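Local coordinates for protein cDNA FLJ56608, highly similar to Homo sapiens chloride channel, calcium activated, family member 1 (CLCA1), mRNA (Homo sapiens, PDB 6PYO) that may help mediate calcium-activated chloride conductance and regulate mucus secretion, this chain being the von Willebrand factor type A domain of a self-cleaving metalloprotease, at residues A[34-39]-A[46-51]; A[57-62]-A[74-79]; A[85-90]-A[145-150]. All blocks are in the same frame, centred on the assembly; numbering follows the deposited sequence.

Interaction 1 (A[34-39]-A[46-51]); sequences LFLLQT and VGMVTF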
ATOM      1  N   LEU A  34       9.672  -7.180   5.802  1.00 37.08           N
ATOM      2  CA  LEU A  34      10.555  -6.242   6.465  1.00 35.97           C
ATOM      3  C   LEU A  34       9.777  -5.115   7.113  1.00 38.21           C
ATOM      4  O   LEU A  34       9.985  -4.787   8.294  1.00 36.08           O
ATOM      5  CB  LEU A  34      11.552  -5.672   5.468  1.00 44.60           C
ATOM      6  CG  LEU A  34      12.700  -4.923   6.114  1.00 46.64           C
ATOM      7  CD1 LEU A  34      13.668  -5.976   6.659  1.00 53.85           C
ATOM      8  CD2 LEU A  34      13.361  -3.994   5.142  1.00 51.93           C
ATOM      9  N   PHE A  35       8.875  -4.495   6.356  1.00 34.06           N
ATOM     10  CA  PHE A  35       8.102  -3.412   6.938  1.00 36.13           C
ATOM     11  C   PHE A  35       7.326  -3.870   8.159  1.00 33.72           C
ATOM     12  O   PHE A  35       7.341  -3.202   9.201  1.00 30.01           O
ATOM     13  CB  PHE A  35       7.153  -2.826   5.927  1.00 32.84           C
ATOM     14  CG  PHE A  35       6.442  -1.630   6.420  1.00 31.37           C
ATOM     15  CD1 PHE A  35       7.114  -0.411   6.578  1.00 33.79           C
ATOM     16  CD2 PHE A  35       5.102  -1.695   6.705  1.00 30.84           C
ATOM     17  CE1 PHE A  35       6.453   0.704   7.021  1.00 34.47           C
ATOM     18  CE2 PHE A  35       4.431  -0.575   7.145  1.00 40.02           C
ATOM     19  CZ  PHE A  35       5.102   0.616   7.314  1.00 37.83           C
ATOM     20  N   LEU A  36       6.614  -4.994   8.034  1.00 33.29           N
ATOM     21  CA  LEU A  36       5.695  -5.430   9.089  1.00 35.62           C
ATOM     22  C   LEU A  36       6.430  -5.975  10.307  1.00 31.97           C
ATOM     23  O   LEU A  36       6.040  -5.704  11.444  1.00 35.40           O
ATOM     24  CB  LEU A  36       4.731  -6.492   8.539  1.00 33.61           C
ATOM     25  CG  LEU A  36       3.721  -5.994   7.513  1.00 35.06           C
ATOM     26  CD1 LEU A  36       2.892  -7.127   6.930  1.00 37.58           C
ATOM     27  CD2 LEU A  36       2.816  -4.964   8.198  1.00 35.90           C
ATOM     28  N   LEU A  37       7.476  -6.752  10.103  1.00 34.64           N
ATOM     29  CA  LEU A  37       8.154  -7.417  11.199  1.00 39.16           C
ATOM     30  C   LEU A  37       9.244  -6.567  11.842  1.00 45.10           C
ATOM     31  O   LEU A  37       9.559  -6.798  13.010  1.00 42.62           O
ATOM     32  CB  LEU A  37       8.764  -8.726  10.717  1.00 37.71           C
ATOM     33  CG  LEU A  37       7.794  -9.725  10.074  1.00 37.45           C
ATOM     34  CD1 LEU A  37       8.480 -11.060   9.757  1.00 44.05           C
ATOM     35  CD2 LEU A  37       6.564 -10.013  10.916  1.00 43.76           C
ATOM     36  N   GLN A  38       9.789  -5.565  11.147  1.00 44.01           N
ATOM     37  CA  GLN A  38      10.908  -4.824  11.709  1.00 46.00           C
ATOM     38  C   GLN A  38      10.720  -3.317  11.689  1.00 44.41           C
ATOM     39  O   GLN A  38      11.099  -2.646  12.649  1.00 51.88           O
ATOM     40  CB  GLN A  38      12.209  -5.203  10.969  1.00 48.12           C
ATOM     41  CG  GLN A  38      12.985  -6.324  11.648  1.00105.37           C
ATOM     42  CD  GLN A  38      13.766  -7.184  10.678  1.00 96.55           C
ATOM     43  OE1 GLN A  38      13.211  -8.088  10.054  1.00 80.70           O
ATOM     44  NE2 GLN A  38      15.062  -6.917  10.552  1.00 94.80           N
ATOM     45  N   THR A  39      10.123  -2.768  10.648  1.00 38.07           N
ATOM     46  CA  THR A  39      10.174  -1.326  10.464  1.00 38.58           C
ATOM     47  C   THR A  39       9.057  -0.588  11.198  1.00 41.47           C
ATOM     48  O   THR A  39       9.347   0.364  11.933  1.00 40.92           O
ATOM     49  CB  THR A  39      10.169  -1.015   8.962  1.00 40.83           C
ATOM     50  OG1 THR A  39      11.177  -1.833   8.365  1.00 41.79           O
ATOM     51  CG2 THR A  39      10.470   0.497   8.675  1.00 37.30           C
ATOM     52  N   VAL A  46      -2.265   0.029  11.408  1.00 30.42           N
ATOM     53  CA  VAL A  46      -1.757  -0.557  10.175  1.00 31.53           C
ATOM     54  C   VAL A  46      -2.849  -1.399   9.559  1.00 34.87           C
ATOM     55  O   VAL A  46      -3.398  -2.293  10.219  1.00 33.84           O
ATOM     56  CB  VAL A  46      -0.488  -1.416  10.407  1.00 31.11           C
ATOM     57  CG1 VAL A  46      -0.115  -2.117   9.087  1.00 31.95           C
ATOM     58  CG2 VAL A  46       0.638  -0.545  10.899  1.00 36.98           C
ATOM     59  N   GLY A  47      -3.140  -1.139   8.282  1.00 35.37           N
ATOM     60  CA  GLY A  47      -4.097  -1.921   7.534  1.00 34.12           C
ATOM     61  C   GLY A  47      -3.429  -2.495   6.302  1.00 30.84           C
ATOM     62  O   GLY A  47      -2.285  -2.172   5.983  1.00 32.12           O
ATOM     63  N   MET A  48      -4.163  -3.355   5.597  1.00 35.86           N
ATOM     64  CA  MET A  48      -3.569  -4.041   4.465  1.00 33.50           C
ATOM     65  C   MET A  48      -4.638  -4.340   3.435  1.00 33.54           C
ATOM     66  O   MET A  48      -5.656  -5.001   3.727  1.00 35.74           O
ATOM     67  CB  MET A  48      -2.844  -5.324   4.894  1.00 37.28           C
ATOM     68  CG  MET A  48      -2.423  -6.191   3.698  1.00 44.88           C
ATOM     69  SD  MET A  48      -1.459  -7.680   4.133  1.00 51.59           S
ATOM     70  CE  MET A  48      -0.843  -7.235   5.760  1.00 35.79           C
ATOM     71  N   VAL A  49      -4.371  -3.866   2.225  1.00 33.79           N
ATOM     72  CA  VAL A  49      -5.218  -4.055   1.055  1.00 38.15           C
ATOM     73  C   VAL A  49      -4.380  -4.718  -0.025  1.00 32.32           C
ATOM     74  O   VAL A  49      -3.272  -4.266  -0.298  1.00 34.21           O
ATOM     75  CB  VAL A  49      -5.779  -2.710   0.559  1.00 30.78           C
ATOM     76  CG1 VAL A  49      -6.445  -2.846  -0.796  1.00 41.22           C
ATOM     77  CG2 VAL A  49      -6.713  -2.141   1.611  1.00 37.41           C
ATOM     78  N   THR A  50      -4.885  -5.816  -0.609  1.00 32.87           N
ATOM     79  CA  THR A  50      -4.363  -6.322  -1.873  1.00 33.15           C
ATOM     80  C   THR A  50      -5.254  -5.865  -3.023  1.00 37.50           C
ATOM     81  O   THR A  50      -6.406  -5.463  -2.853  1.00 41.57           O
ATOM     82  CB  THR A  50      -4.274  -7.846  -1.912  1.00 37.67           C
ATOM     83  OG1 THR A  50      -5.511  -8.361  -1.460  1.00 42.32           O
ATOM     84  CG2 THR A  50      -3.142  -8.346  -1.048  1.00 41.31           C
ATOM     85  N   PHE A  51      -4.727  -5.941  -4.222  1.00 35.42           N
ATOM     86  CA  PHE A  51      -5.593  -5.535  -5.312  1.00 36.33           C
ATOM     87  C   PHE A  51      -5.152  -6.262  -6.570  1.00 39.26           C
ATOM     88  O   PHE A  51      -3.953  -6.509  -6.766  1.00 37.90           O
ATOM     89  CB  PHE A  51      -5.604  -4.018  -5.530  1.00 36.89           C
ATOM     90  CG  PHE A  51      -4.308  -3.476  -6.039  1.00 39.96           C
ATOM     91  CD1 PHE A  51      -4.054  -3.390  -7.412  1.00 41.59           C
ATOM     92  CD2 PHE A  51      -3.341  -3.039  -5.147  1.00 41.25           C
ATOM     93  CE1 PHE A  51      -2.851  -2.888  -7.875  1.00 40.87           C
ATOM     94  CE2 PHE A  51      -2.133  -2.543  -5.592  1.00 38.09           C
ATOM     95  CZ  PHE A  51      -1.887  -2.457  -6.953  1.00 39.52           C
TER
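L36 reaches from its helix to V46 and M48 on the adjacent strand, and each of its two methyls has its own partner. CD1 of L36 lies 3.9 Å from CE of M48, while CD2 of L36 meets CG1 of V46 at 4.2 Å. No hydrogen bond crosses; the contact buries 120 Å² in all, both close approaches being between apolar side chains. V46 and M48 are two apart on an extended strand and therefore project from the same face of the sheet. CG of M48 stands anti to the backbone N (chi1 170°), which carries the thioether off the strand toward the helix; the chain bends at its last torsion and swings CE to L36, whose side chain it crosses at about a right angle. Helix and strand are the last two members of the beta-alpha-beta unit made by strand 8-14, helix 24-39 and strand 45-51, part of the Rossmann-like core of a VWA domain. Near its end the helix widens into a pi-type turn, where O of L34 accepts from N of Q38 (3.0 Å) and N of T39 (3.1 Å). L73 of helix 67-74 packs on L36, V46 and M48, and R70 there donates to the carbonyl of L36.

Interaction 2 (A[57-62]-A[74-79]); sequences VQSELI and AKRLPA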
ATOM      1  N   VAL A  57      -9.628  -6.173   1.119  1.00 35.79           N
ATOM      2  CA  VAL A  57      -9.126  -5.796   2.444  1.00 38.82           C
ATOM      3  C   VAL A  57      -8.592  -7.046   3.130  1.00 37.74           C
ATOM      4  O   VAL A  57      -9.368  -7.925   3.500  1.00 37.16           O
ATOM      5  CB  VAL A  57     -10.204  -5.124   3.294  1.00 38.63           C
ATOM      6  CG1 VAL A  57      -9.615  -4.672   4.655  1.00 41.77           C
ATOM      7  CG2 VAL A  57     -10.778  -3.906   2.537  1.00 39.67           C
ATOM      8  N   GLN A  58      -7.262  -7.159   3.267  1.00 30.80           N
ATOM      9  CA  GLN A  58      -6.726  -8.244   4.069  1.00 28.85           C
ATOM     10  C   GLN A  58      -6.812  -7.920   5.558  1.00 36.64           C
ATOM     11  O   GLN A  58      -6.943  -8.821   6.384  1.00 36.51           O
ATOM     12  CB  GLN A  58      -5.274  -8.546   3.698  1.00 34.57           C
ATOM     13  CG  GLN A  58      -5.056  -8.917   2.304  1.00 35.75           C
ATOM     14  CD  GLN A  58      -5.904 -10.154   1.907  1.00 37.81           C
ATOM     15  OE1 GLN A  58      -6.039 -11.085   2.679  1.00 40.66           O
ATOM     16  NE2 GLN A  58      -6.475 -10.130   0.725  1.00 40.49           N
ATOM     17  N   SER A  59      -6.723  -6.647   5.929  1.00 39.88           N
ATOM     18  CA  SER A  59      -6.836  -6.282   7.342  1.00 39.05           C
ATOM     19  C   SER A  59      -7.279  -4.833   7.472  1.00 39.94           C
ATOM     20  O   SER A  59      -6.701  -3.933   6.839  1.00 35.89           O
ATOM     21  CB  SER A  59      -5.526  -6.488   8.095  1.00 41.40           C
ATOM     22  OG  SER A  59      -5.651  -6.062   9.446  1.00 43.95           O
ATOM     23  N   GLU A  60      -8.340  -4.632   8.251  1.00 37.68           N
ATOM     24  CA  GLU A  60      -8.682  -3.324   8.756  1.00 46.18           C
ATOM     25  C   GLU A  60      -7.511  -2.786   9.580  1.00 32.64           C
ATOM     26  O   GLU A  60      -6.547  -3.493   9.898  1.00 35.84           O
ATOM     27  CB  GLU A  60      -9.943  -3.406   9.615  1.00 41.09           C
ATOM     28  CG  GLU A  60     -11.129  -4.057   8.913  1.00 50.65           C
ATOM     29  CD  GLU A  60     -11.893  -3.093   8.020  1.00 58.59           C
ATOM     30  OE1 GLU A  60     -13.077  -3.381   7.720  1.00 64.77           O
ATOM     31  OE2 GLU A  60     -11.307  -2.061   7.603  1.00 59.55           O
ATOM     32  N   LEU A  61      -7.611  -1.528   9.945  1.00 39.43           N
ATOM     33  CA  LEU A  61      -6.578  -0.952  10.794  1.00 34.22           C
ATOM     34  C   LEU A  61      -6.476  -1.765  12.072  1.00 39.21           C
ATOM     35  O   LEU A  61      -7.461  -1.946  12.786  1.00 36.76           O
ATOM     36  CB  LEU A  61      -6.900   0.494  11.112  1.00 42.82           C
ATOM     37  CG  LEU A  61      -6.748   1.510   9.984  1.00 41.50           C
ATOM     38  CD1 LEU A  61      -6.993   2.887  10.610  1.00 44.46           C
ATOM     39  CD2 LEU A  61      -5.378   1.409   9.319  1.00 38.66           C
ATOM     40  N   ILE A  62      -5.292  -2.306  12.342  1.00 34.10           N
ATOM     41  CA  ILE A  62      -4.998  -2.829  13.662  1.00 38.09           C
ATOM     42  C   ILE A  62      -3.715  -2.179  14.179  1.00 37.00           C
ATOM     43  O   ILE A  62      -2.863  -1.718  13.411  1.00 31.33           O
ATOM     44  CB  ILE A  62      -4.899  -4.367  13.672  1.00 46.43           C
ATOM     45  CG1 ILE A  62      -3.680  -4.850  12.901  1.00 42.80           C
ATOM     46  CG2 ILE A  62      -6.131  -5.012  13.058  1.00 44.35           C
ATOM     47  CD1 ILE A  62      -2.984  -6.027  13.630  1.00 57.05           C
ATOM     48  N   ALA A  74       1.651 -10.136   8.607  1.00 39.74           N
ATOM     49  CA  ALA A  74       2.572 -10.702   7.630  1.00 41.30           C
ATOM     50  C   ALA A  74       2.010 -11.969   6.993  1.00 40.83           C
ATOM     51  O   ALA A  74       2.263 -12.233   5.811  1.00 46.59           O
ATOM     52  CB  ALA A  74       3.930 -10.977   8.270  1.00 36.04           C
ATOM     53  N   LYS A  75       1.262 -12.771   7.750  1.00 41.03           N
ATOM     54  CA  LYS A  75       0.662 -13.983   7.191  1.00 52.27           C
ATOM     55  C   LYS A  75      -0.356 -13.682   6.097  1.00 43.63           C
ATOM     56  O   LYS A  75      -0.716 -14.595   5.349  1.00 45.76           O
ATOM     57  CB  LYS A  75       0.037 -14.815   8.330  1.00 51.92           C
ATOM     58  CG  LYS A  75       1.099 -15.569   9.162  1.00 78.29           C
ATOM     59  CD  LYS A  75       0.563 -16.143  10.476  1.00116.08           C
ATOM     60  CE  LYS A  75       1.649 -16.938  11.218  1.00 80.82           C
ATOM     61  NZ  LYS A  75       1.330 -17.195  12.662  1.00 94.95           N
ATOM     62  N   ARG A  76      -0.795 -12.432   5.951  1.00 39.66           N
ATOM     63  CA  ARG A  76      -1.770 -12.078   4.930  1.00 40.10           C
ATOM     64  C   ARG A  76      -1.148 -11.473   3.683  1.00 44.13           C
ATOM     65  O   ARG A  76      -1.887 -10.964   2.831  1.00 39.90           O
ATOM     66  CB  ARG A  76      -2.817 -11.117   5.493  1.00 36.98           C
ATOM     67  CG  ARG A  76      -3.424 -11.661   6.732  1.00 44.66           C
ATOM     68  CD  ARG A  76      -4.588 -10.867   7.280  1.00 53.27           C
ATOM     69  NE  ARG A  76      -5.049 -11.552   8.490  1.00 64.71           N
ATOM     70  CZ  ARG A  76      -5.958 -11.094   9.342  1.00 62.91           C
ATOM     71  NH1 ARG A  76      -6.546  -9.932   9.135  1.00 55.25           N
ATOM     72  NH2 ARG A  76      -6.274 -11.808  10.409  1.00 57.41           N
ATOM     73  N   LEU A  77       0.174 -11.474   3.573  1.00 36.36           N
ATOM     74  CA  LEU A  77       0.798 -11.015   2.357  1.00 40.78           C
ATOM     75  C   LEU A  77       0.418 -11.959   1.214  1.00 48.61           C
ATOM     76  O   LEU A  77       0.253 -13.156   1.445  1.00 41.54           O
ATOM     77  CB  LEU A  77       2.323 -10.947   2.540  1.00 42.40           C
ATOM     78  CG  LEU A  77       2.839  -9.917   3.568  1.00 39.20           C
ATOM     79  CD1 LEU A  77       4.327 -10.136   3.868  1.00 40.70           C
ATOM     80  CD2 LEU A  77       2.609  -8.492   3.078  1.00 40.48           C
ATOM     81  N   PRO A  78       0.243 -11.447  -0.011  1.00 45.98           N
ATOM     82  CA  PRO A  78      -0.322 -12.284  -1.091  1.00 44.06           C
ATOM     83  C   PRO A  78       0.559 -13.475  -1.433  1.00 40.29           C
ATOM     84  O   PRO A  78       1.751 -13.340  -1.681  1.00 46.35           O
ATOM     85  CB  PRO A  78      -0.436 -11.334  -2.291  1.00 40.63           C
ATOM     86  CG  PRO A  78       0.028  -9.965  -1.814  1.00 44.15           C
ATOM     87  CD  PRO A  78       0.638 -10.100  -0.449  1.00 43.01           C
ATOM     88  N   ALA A  79      -0.056 -14.645  -1.488  1.00 52.13           N
ATOM     89  CA  ALA A  79       0.658 -15.852  -1.892  1.00 61.23           C
ATOM     90  C   ALA A  79       0.764 -15.998  -3.413  1.00 54.40           C
ATOM     91  O   ALA A  79       1.688 -16.661  -3.906  1.00 50.48           O
ATOM     92  CB  ALA A  79      -0.047 -17.071  -1.302  1.00 74.37           C
TER
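The classic beta bulge that Q58 and S59 form opposite M48 is where the strand 55-63 receives R76, a residue of the type I turn from A74 to L77. The evidence for a polar anchor is one hydrogen bond: NH1 of R76 donates to the backbone O of Q58 at 3.0 Å, with a moderately bent N-H...O angle of 144°. The carbonyl is met in its own plane, although its oxygen sits 24° out of the guanidinium plane. An extended chain from CG to NE (chi3 180°) takes R76 past this carbonyl, and CD of R76 lies 3.2 Å from O of Q58. Closer to the backbone, CB of R76 rests against CB of Q58 at 4.0 Å, and CG of Q58 approaches O of R76 to 3.8 Å. The Q58 chain then bends, and its NE2 donates to OG1 of T50 on strand 45-51. Strand 55-63 is the outermost strand of the VWA sheet and runs antiparallel to 45-51, and the turn leads from helix 67-74 toward helix 87-99. CB of S59 completes the contact, 3.7 Å from NH1 of R76, while its hydroxyl donates to O of E60 at 2.8 Å, in the carbonyl plane and on a lone pair. With an alanine here the contact to NH1 could remain, but the carbonyl of E60 would probably lose its hydroxyl donor. Within the turn, N of L77 bonds to O of A74 at 3.2 Å.

Interaction 3 (A[85-90]-A[145-150]); sequences TSICSG and QELEEL. With CA (calcium ion), chain C.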
ATOM      1  N   THR A  85      -5.281  -5.263 -13.140  1.00 43.49           N
ATOM      2  CA  THR A  85      -4.559  -4.250 -12.401  1.00 41.33           C
ATOM      3  C   THR A  85      -5.426  -3.010 -12.247  1.00 44.55           C
ATOM      4  O   THR A  85      -5.893  -2.457 -13.244  1.00 42.19           O
ATOM      5  CB  THR A  85      -3.270  -3.877 -13.101  1.00 34.59           C
ATOM      6  OG1 THR A  85      -2.454  -5.045 -13.260  1.00 32.68           O
ATOM      7  CG2 THR A  85      -2.502  -2.854 -12.232  1.00 44.54           C
ATOM      8  N   SER A  86      -5.617  -2.556 -10.992  1.00 38.74           N
ATOM      9  CA  SER A  86      -6.187  -1.229 -10.748  1.00 39.07           C
ATOM     10  C   SER A  86      -5.560  -0.653  -9.466  1.00 36.96           C
ATOM     11  O   SER A  86      -6.047  -0.881  -8.356  1.00 36.80           O
ATOM     12  CB  SER A  86      -7.705  -1.284 -10.664  1.00 41.47           C
ATOM     13  OG  SER A  86      -8.231  -0.000 -10.374  1.00 42.81           O
ATOM     14  N   ILE A  87      -4.485   0.118  -9.645  1.00 36.71           N
ATOM     15  CA  ILE A  87      -3.895   0.823  -8.508  1.00 40.74           C
ATOM     16  C   ILE A  87      -4.958   1.661  -7.824  1.00 36.04           C
ATOM     17  O   ILE A  87      -5.053   1.696  -6.589  1.00 37.68           O
ATOM     18  CB  ILE A  87      -2.689   1.669  -8.955  1.00 44.17           C
ATOM     19  CG1 ILE A  87      -1.534   0.716  -9.269  1.00 45.79           C
ATOM     20  CG2 ILE A  87      -2.346   2.676  -7.859  1.00 46.51           C
ATOM     21  CD1 ILE A  87      -0.287   1.372  -9.773  1.00 50.66           C
ATOM     22  N   CYS A  88      -5.801   2.327  -8.616  1.00 38.85           N
ATOM     23  CA  CYS A  88      -6.765   3.254  -8.044  1.00 41.05           C
ATOM     24  C   CYS A  88      -7.773   2.540  -7.174  1.00 41.50           C
ATOM     25  O   CYS A  88      -8.163   3.072  -6.127  1.00 43.89           O
ATOM     26  CB  CYS A  88      -7.461   4.066  -9.145  1.00 47.83           C
ATOM     27  SG  CYS A  88      -6.391   5.411  -9.791  1.00 66.87           S
ATOM     28  N   SER A  89      -8.203   1.326  -7.565  1.00 37.13           N
ATOM     29  CA  SER A  89      -9.082   0.561  -6.681  1.00 45.53           C
ATOM     30  C   SER A  89      -8.415   0.290  -5.339  1.00 36.40           C
ATOM     31  O   SER A  89      -9.081   0.281  -4.294  1.00 35.30           O
ATOM     32  CB  SER A  89      -9.474  -0.796  -7.293  1.00 42.41           C
ATOM     33  OG  SER A  89      -9.933  -0.652  -8.617  1.00 52.24           O
ATOM     34  N   GLY A  90      -7.119  -0.057  -5.370  1.00 34.04           N
ATOM     35  CA  GLY A  90      -6.411  -0.339  -4.143  1.00 39.18           C
ATOM     36  C   GLY A  90      -6.292   0.890  -3.256  1.00 37.46           C
ATOM     37  O   GLY A  90      -6.478   0.803  -2.044  1.00 36.77           O
ATOM     38  N   GLN A 145       4.679   6.405 -15.428  1.00 59.66           N
ATOM     39  CA  GLN A 145       5.157   7.653 -14.801  1.00 62.79           C
ATOM     40  C   GLN A 145       4.218   8.167 -13.700  1.00 51.67           C
ATOM     41  O   GLN A 145       4.675   8.780 -12.717  1.00 55.67           O
ATOM     42  CB  GLN A 145       5.339   8.732 -15.881  1.00 65.01           C
ATOM     43  CG  GLN A 145       5.597  10.157 -15.365  1.00 75.46           C
ATOM     44  CD  GLN A 145       6.966  10.345 -14.710  1.00 85.53           C
ATOM     45  OE1 GLN A 145       7.867   9.522 -14.860  1.00 95.62           O
ATOM     46  NE2 GLN A 145       7.117  11.443 -13.972  1.00 92.08           N
ATOM     47  N   GLU A 146       2.928   7.860 -13.801  1.00 52.81           N
ATOM     48  CA  GLU A 146       1.968   8.237 -12.768  1.00 56.25           C
ATOM     49  C   GLU A 146       2.263   7.634 -11.381  1.00 51.77           C
ATOM     50  O   GLU A 146       1.822   8.208 -10.386  1.00 50.04           O
ATOM     51  CB  GLU A 146       0.559   7.850 -13.235  1.00 51.37           C
ATOM     52  CG  GLU A 146      -0.017   8.750 -14.324  1.00 60.63           C
ATOM     53  CD  GLU A 146       0.313   8.279 -15.736  1.00 62.72           C
ATOM     54  OE1 GLU A 146       1.240   7.456 -15.907  1.00 56.01           O
ATOM     55  OE2 GLU A 146      -0.368   8.730 -16.679  1.00 80.79           O
ATOM     56  N   LEU A 147       3.019   6.533 -11.289  1.00 53.16           N
ATOM     57  CA  LEU A 147       3.411   5.961  -9.997  1.00 48.04           C
ATOM     58  C   LEU A 147       4.298   6.935  -9.225  1.00 47.47           C
ATOM     59  O   LEU A 147       3.972   7.364  -8.097  1.00 43.36           O
ATOM     60  CB  LEU A 147       4.135   4.630 -10.248  1.00 43.07           C
ATOM     61  CG  LEU A 147       4.517   3.807  -9.020  1.00 44.10           C
ATOM     62  CD1 LEU A 147       3.209   3.433  -8.345  1.00 33.63           C
ATOM     63  CD2 LEU A 147       5.384   2.612  -9.249  1.00 40.57           C
ATOM     64  N   GLU A 148       5.429   7.309  -9.846  1.00 53.18           N
ATOM     65  CA  GLU A 148       6.253   8.398  -9.328  1.00 48.94           C
ATOM     66  C   GLU A 148       5.389   9.600  -8.993  1.00 50.19           C
ATOM     67  O   GLU A 148       5.508  10.179  -7.911  1.00 47.44           O
ATOM     68  CB  GLU A 148       7.342   8.790 -10.338  1.00 63.06           C
ATOM     69  CG  GLU A 148       8.060  10.123 -10.003  1.00 91.17           C
ATOM     70  CD  GLU A 148       9.108  10.557 -11.050  1.00 83.00           C
ATOM     71  OE1 GLU A 148      10.272  10.083 -10.976  1.00 84.23           O
ATOM     72  OE2 GLU A 148       8.769  11.379 -11.940  1.00 84.69           O
ATOM     73  N   GLU A 149       4.513  10.002  -9.910  1.00 46.35           N
ATOM     74  CA  GLU A 149       3.741  11.209  -9.624  1.00 50.74           C
ATOM     75  C   GLU A 149       2.844  11.043  -8.403  1.00 51.95           C
ATOM     76  O   GLU A 149       2.571  12.023  -7.700  1.00 49.26           O
ATOM     77  CB  GLU A 149       2.921  11.636 -10.842  1.00 53.01           C
ATOM     78  CG  GLU A 149       3.791  12.186 -12.010  1.00 67.66           C
ATOM     79  CD  GLU A 149       4.697  13.357 -11.620  1.00 93.64           C
ATOM     80  OE1 GLU A 149       4.189  14.341 -11.037  1.00 85.58           O
ATOM     81  OE2 GLU A 149       5.920  13.289 -11.895  1.00 93.87           O
ATOM     82  N   LEU A 150       2.358   9.827  -8.133  1.00 45.88           N
ATOM     83  CA  LEU A 150       1.635   9.599  -6.888  1.00 46.46           C
ATOM     84  C   LEU A 150       2.484  10.013  -5.694  1.00 44.41           C
ATOM     85  O   LEU A 150       2.005  10.692  -4.779  1.00 37.00           O
ATOM     86  CB  LEU A 150       1.243   8.127  -6.744  1.00 45.44           C
ATOM     87  CG  LEU A 150       0.055   7.634  -7.548  1.00 45.61           C
ATOM     88  CD1 LEU A 150      -0.117   6.121  -7.349  1.00 45.90           C
ATOM     89  CD2 LEU A 150      -1.222   8.356  -7.164  1.00 47.55           C
TER
HETATM   90 CA    CA C 701      -0.426  -5.763 -13.253  1.00 38.97          CA
HETATM   91  O   HOH W   1      -0.170  -4.680 -15.383  1.00 46.14           O
HETATM   92  O   HOH W   2       0.608  -4.147 -11.869  1.00 36.31           O
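I87, in the first turn of helix 87-99, meets L147 and L150 of helix 145-152 through two methyl contacts. Along the second helix, Q145 comes first: its NE2 donates to OE2 of E148 at 2.6 Å, approaching from above the carboxylate plane, a bond within the segment rather than across it. E146 turns to I120 and F124. L147 then offers CD1 to CD1 of I87 at 4.3 Å; its CB does not point at I87, and it is the far end of the chain that makes the contact. E149 extends the helix, its N bonded to O of Q145. One turn on from L147, L150 places its CD1 4.1 Å from CG2 of I87, where the two side chains cross obliquely. Just ahead of I87, OG1 of T85 binds the calcium ion at 2.1 Å, with water 1 and water 2 each at 2.4 Å. S16 and S18 complete the set of protein ligands, and the DxSxS sequence that holds them, together with T85, identifies the metal ion-dependent adhesion site (MIDAS) of VWA domains. OD2 of D117 accepts from the backbone N of I87, and D117 touches T85, so it links the start of helix 87-99 to the loop carrying this calcium ligand. I87, L147 and L150 all rest on L111 of strand 108-113, L147 and L150 also reach strand 133-138, and helix 124-130 adds F124 against L150.

From the N terminus, interaction 1 closes the short connection between helix 24-39 and strand 45-51. Interaction 2 follows, closing the excursion through helix 67-74, and interaction 3 spans 54 residues, from helix 87-99 to helix 145-152. The three run in series; none nests or crosses. Interactions 1 and 2 have centres about 7 Å apart and share the sheet: N of V46 to O of I62 (2.7 Å) and N of M48 to O of S59 (2.9 Å) are probable hydrogen bonds. Interaction 3 lies on the opposite side of the chain's centre, yet F51 of segment 46-51 packs against S86 and I87. Strand 45-51 thus connects both sides; interactions 2 and 3 do not touch.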